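Local coordinates for PbSGBP-B lipoprotein (Prevotella bryantii B14, PDB 6D2Y) that probably binds polysaccharides at the cell surface as a lipoprotein encoded in a polysaccharide utilization locus, at residues A[61-72]-A[91-102]. Sequence-based numbering, arbitrary orientation.
Sequences QSTICLVGDNLK and ITDHTLIVSVPN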
loop_
_atom_site.group_PDB
_atom_site.type_symbol
_atom_site.label_atom_id
_atom_site.label_comp_id
_atom_site.label_asym_id
_atom_site.label_seq_id
_atom_site.Cartn_x
_atom_site.Cartn_y
_atom_site.Cartn_z
ATOM N N GLN A 61 22.731 -14.910 -6.216
ATOM C CA GLN A 61 22.585 -16.094 -7.059
ATOM C C GLN A 61 23.179 -15.909 -8.450
ATOM O O GLN A 61 23.034 -16.804 -9.290
ATOM C CB GLN A 61 21.122 -16.538 -7.205
ATOM C CG GLN A 61 20.636 -17.455 -6.099
ATOM C CD GLN A 61 19.135 -17.385 -5.909
ATOM O OE1 GLN A 61 18.518 -16.346 -6.143
ATOM N NE2 GLN A 61 18.538 -18.494 -5.484
ATOM N N SER A 62 23.835 -14.786 -8.727
ATOM C CA SER A 62 24.467 -14.598 -10.024
ATOM C C SER A 62 25.704 -15.477 -10.136
ATOM O O SER A 62 26.497 -15.586 -9.196
ATOM C CB SER A 62 24.847 -13.134 -10.231
ATOM O OG SER A 62 23.705 -12.297 -10.169
ATOM N N THR A 63 25.862 -16.113 -11.291
ATOM C CA THR A 63 27.018 -16.958 -11.557
ATOM C C THR A 63 28.070 -16.134 -12.289
ATOM O O THR A 63 27.815 -15.625 -13.386
ATOM C CB THR A 63 26.617 -18.185 -12.375
ATOM O OG1 THR A 63 25.506 -18.836 -11.746
ATOM C CG2 THR A 63 27.773 -19.163 -12.468
ATOM N N ILE A 64 29.245 -15.993 -11.676
ATOM C CA ILE A 64 30.333 -15.197 -12.225
ATOM C C ILE A 64 31.536 -16.102 -12.457
ATOM O O ILE A 64 31.623 -17.212 -11.927
ATOM C CB ILE A 64 30.708 -14.017 -11.305
ATOM C CG1 ILE A 64 31.231 -14.536 -9.963
ATOM C CG2 ILE A 64 29.515 -13.101 -11.098
ATOM C CD1 ILE A 64 31.643 -13.441 -9.005
ATOM N N CYS A 65 32.476 -15.608 -13.262
ATOM C CA CYS A 65 33.682 -16.355 -13.602
ATOM C C CYS A 65 34.903 -15.502 -13.299
ATOM O O CYS A 65 35.055 -14.409 -13.855
ATOM C CB CYS A 65 33.682 -16.779 -15.071
ATOM S SG CYS A 65 35.185 -17.653 -15.561
ATOM N N LEU A 66 35.773 -16.007 -12.428
ATOM C CA LEU A 66 37.008 -15.319 -12.086
ATOM C C LEU A 66 38.064 -15.577 -13.151
ATOM O O LEU A 66 38.162 -16.681 -13.694
ATOM C CB LEU A 66 37.520 -15.784 -10.722
ATOM C CG LEU A 66 36.941 -15.181 -9.435
ATOM C CD1 LEU A 66 35.424 -15.160 -9.419
ATOM C CD2 LEU A 66 37.453 -15.955 -8.239
ATOM N N VAL A 67 38.857 -14.553 -13.451
ATOM C CA VAL A 67 39.922 -14.656 -14.441
ATOM C C VAL A 67 41.213 -14.233 -13.751
ATOM O O VAL A 67 41.488 -13.037 -13.600
ATOM C CB VAL A 67 39.647 -13.813 -15.692
ATOM C CG1 VAL A 67 40.869 -13.792 -16.599
ATOM C CG2 VAL A 67 38.445 -14.370 -16.439
ATOM N N GLY A 68 41.998 -15.213 -13.317
ATOM C CA GLY A 68 43.260 -14.975 -12.647
ATOM C C GLY A 68 44.179 -16.163 -12.829
ATOM O O GLY A 68 43.961 -16.961 -13.742
ATOM N N ASP A 69 45.217 -16.288 -12.004
ATOM C CA ASP A 69 46.122 -17.430 -12.061
ATOM C C ASP A 69 46.243 -18.066 -10.681
ATOM O O ASP A 69 45.950 -17.442 -9.657
ATOM C CB ASP A 69 47.531 -17.049 -12.576
ATOM C CG ASP A 69 47.523 -16.476 -13.997
ATOM O OD1 ASP A 69 48.621 -16.316 -14.567
ATOM O OD2 ASP A 69 46.447 -16.172 -14.549
ATOM N N ASN A 70 46.687 -19.329 -10.673
ATOM C CA ASN A 70 46.779 -20.143 -9.455
ATOM C C ASN A 70 45.454 -20.170 -8.703
ATOM O O ASN A 70 45.412 -20.173 -7.472
ATOM C CB ASN A 70 47.911 -19.663 -8.543
ATOM C CG ASN A 70 49.270 -19.794 -9.188
ATOM O OD1 ASN A 70 49.446 -20.552 -10.138
ATOM N ND2 ASN A 70 50.248 -19.064 -8.662
ATOM N N LEU A 71 44.357 -20.217 -9.462
ATOM C CA LEU A 71 43.032 -20.175 -8.862
ATOM C C LEU A 71 42.676 -21.464 -8.134
ATOM O O LEU A 71 41.726 -21.473 -7.344
ATOM C CB LEU A 71 41.983 -19.869 -9.935
ATOM C CG LEU A 71 42.004 -18.443 -10.488
ATOM C CD1 LEU A 71 40.760 -18.168 -11.318
ATOM C CD2 LEU A 71 42.133 -17.429 -9.361
ATOM N N LYS A 72 43.408 -22.550 -8.368
ATOM C CA LYS A 72 43.125 -23.783 -7.646
ATOM C C LYS A 72 43.802 -23.836 -6.281
ATOM O O LYS A 72 43.662 -24.841 -5.576
ATOM C CB LYS A 72 43.521 -24.987 -8.502
ATOM C CG LYS A 72 42.575 -25.198 -9.678
ATOM C CD LYS A 72 43.219 -25.973 -10.816
ATOM C CE LYS A 72 43.243 -27.465 -10.533
ATOM N NZ LYS A 72 44.507 -27.888 -9.872
ATOM N N ILE A 91 36.851 -25.420 -11.759
ATOM C CA ILE A 91 37.902 -24.528 -11.273
ATOM C C ILE A 91 39.199 -24.949 -11.962
ATOM O O ILE A 91 39.905 -25.852 -11.497
ATOM C CB ILE A 91 38.052 -24.559 -9.749
ATOM C CG1 ILE A 91 36.728 -24.210 -9.070
ATOM C CG2 ILE A 91 39.142 -23.592 -9.310
ATOM C CD1 ILE A 91 36.767 -24.324 -7.564
ATOM N N THR A 92 39.516 -24.302 -13.079
ATOM C CA THR A 92 40.844 -24.429 -13.654
ATOM C C THR A 92 41.802 -23.508 -12.902
ATOM O O THR A 92 41.406 -22.747 -12.014
ATOM C CB THR A 92 40.827 -24.103 -15.146
ATOM O OG1 THR A 92 40.751 -22.682 -15.327
ATOM C CG2 THR A 92 39.637 -24.765 -15.826
ATOM N N ASP A 93 43.082 -23.568 -13.253
ATOM C CA ASP A 93 44.040 -22.700 -12.584
ATOM C C ASP A 93 44.021 -21.279 -13.128
ATOM O O ASP A 93 44.713 -20.411 -12.582
ATOM C CB ASP A 93 45.450 -23.286 -12.683
ATOM C CG ASP A 93 46.274 -23.023 -11.434
ATOM O OD1 ASP A 93 45.790 -23.344 -10.323
ATOM O OD2 ASP A 93 47.399 -22.505 -11.561
ATOM N N HIS A 94 43.235 -21.012 -14.172
ATOM C CA HIS A 94 43.078 -19.668 -14.698
ATOM C C HIS A 94 41.638 -19.177 -14.712
ATOM O O HIS A 94 41.416 -17.983 -14.942
ATOM C CB HIS A 94 43.653 -19.574 -16.120
ATOM C CG HIS A 94 45.104 -19.924 -16.206
ATOM N ND1 HIS A 94 46.057 -19.325 -15.410
ATOM C CD2 HIS A 94 45.769 -20.808 -16.988
ATOM C CE1 HIS A 94 47.245 -19.827 -15.695
ATOM N NE2 HIS A 94 47.098 -20.726 -16.651
ATOM N N THR A 95 40.660 -20.053 -14.484
ATOM C CA THR A 95 39.259 -19.662 -14.407
ATOM C C THR A 95 38.596 -20.386 -13.247
ATOM O O THR A 95 38.797 -21.588 -13.054
ATOM C CB THR A 95 38.496 -19.983 -15.700
ATOM O OG1 THR A 95 38.511 -21.398 -15.925
ATOM C CG2 THR A 95 39.112 -19.267 -16.894
ATOM N N LEU A 96 37.803 -19.643 -12.481
ATOM C CA LEU A 96 36.975 -20.200 -11.420
ATOM C C LEU A 96 35.571 -19.638 -11.581
ATOM O O LEU A 96 35.393 -18.416 -11.641
ATOM C CB LEU A 96 37.535 -19.869 -10.029
ATOM C CG LEU A 96 36.876 -20.492 -8.790
ATOM C CD1 LEU A 96 37.873 -20.552 -7.650
ATOM C CD2 LEU A 96 35.638 -19.734 -8.341
ATOM N N ILE A 97 34.583 -20.526 -11.648
ATOM C CA ILE A 97 33.184 -20.150 -11.814
ATOM C C ILE A 97 32.460 -20.467 -10.513
ATOM O O ILE A 97 32.419 -21.626 -10.081
ATOM C CB ILE A 97 32.543 -20.865 -13.014
ATOM C CG1 ILE A 97 33.240 -20.448 -14.308
ATOM C CG2 ILE A 97 31.051 -20.559 -13.090
ATOM C CD1 ILE A 97 32.753 -21.189 -15.537
ATOM N N VAL A 98 31.912 -19.433 -9.878
ATOM C CA VAL A 98 31.213 -19.552 -8.606
ATOM C C VAL A 98 29.986 -18.652 -8.644
ATOM O O VAL A 98 29.969 -17.616 -9.316
ATOM C CB VAL A 98 32.138 -19.191 -7.417
ATOM C CG1 VAL A 98 32.565 -17.728 -7.480
ATOM C CG2 VAL A 98 31.472 -19.504 -6.081
ATOM N N SER A 99 28.944 -19.060 -7.930
ATOM C CA SER A 99 27.717 -18.284 -7.833
ATOM C C SER A 99 27.669 -17.550 -6.499
ATOM O O SER A 99 28.032 -18.107 -5.456
ATOM C CB SER A 99 26.484 -19.176 -7.989
ATOM O OG SER A 99 26.715 -20.194 -8.946
ATOM N N VAL A 100 27.224 -16.301 -6.539
ATOM C CA VAL A 100 27.108 -15.493 -5.320
ATOM C C VAL A 100 26.045 -16.109 -4.416
ATOM O O VAL A 100 24.962 -16.477 -4.904
ATOM C CB VAL A 100 26.760 -14.046 -5.673
ATOM C CG1 VAL A 100 26.836 -13.155 -4.442
ATOM C CG2 VAL A 100 27.692 -13.526 -6.761
ATOM N N PRO A 101 26.304 -16.259 -3.116
ATOM C CA PRO A 101 25.290 -16.825 -2.221
ATOM C C PRO A 101 24.008 -16.004 -2.230
ATOM O O PRO A 101 23.992 -14.822 -2.578
ATOM C CB PRO A 101 25.968 -16.784 -0.845
ATOM C CG PRO A 101 27.424 -16.808 -1.148
ATOM C CD PRO A 101 27.586 -16.031 -2.425
ATOM N N ASN A 102 22.914 -16.659 -1.834
ATOM C CA ASN A 102 21.600 -16.030 -1.903
ATOM C C ASN A 102 21.312 -15.146 -0.697
ATOM O O ASN A 102 20.508 -14.212 -0.799
ATOM C CB ASN A 102 20.510 -17.099 -2.028
ATOM C CG ASN A 102 19.220 -16.559 -2.634
ATOM O OD1 ASN A 102 18.298 -17.313 -2.949
ATOM N ND2 ASN A 102 19.161 -15.244 -2.816
#
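Asp93 receives two consecutive backbone N-H groups of the 3-10 turn at Leu71 and Lys72, one on its carbonyl and one on its carboxylate. Leu71 N points almost straight at Asp93 O (3.1 Å, 178° at the hydrogen) yet lies well above the carbonyl plane, and Lys72 N reaches Asp93 OD1 at 3.2 Å, again from above the carboxylate plane. Lys72 CG, set anti to the carbonyl carbon (chi1 -72°), lies against Ile91 O (3.3 Å). Leu71 turns inward, its CD1 lying 3.5 Å from Leu96 N and also against Leu96 CB. Beyond this turn, strands 63-69 and 95-99 pair antiparallel, with reciprocal backbone bonds between Ile64 and Val98 and between Leu66 and Leu96. Leu66 and Leu96 run side by side (CB to CB 4.1 Å) on the buried face, where strands 74-79 and 111-116 pack against them. On the other face, Cys65 SG, anti to the backbone N (chi1 178°), meets Ile97 CG1 at 3.6 Å, and Thr63 CG2 touches Ile97 CG2. Strand 39-45 flanks strand 63-69 on its far side, completing a three-stranded antiparallel sheet that packs on a second sheet in the N-terminal beta-sandwich domain.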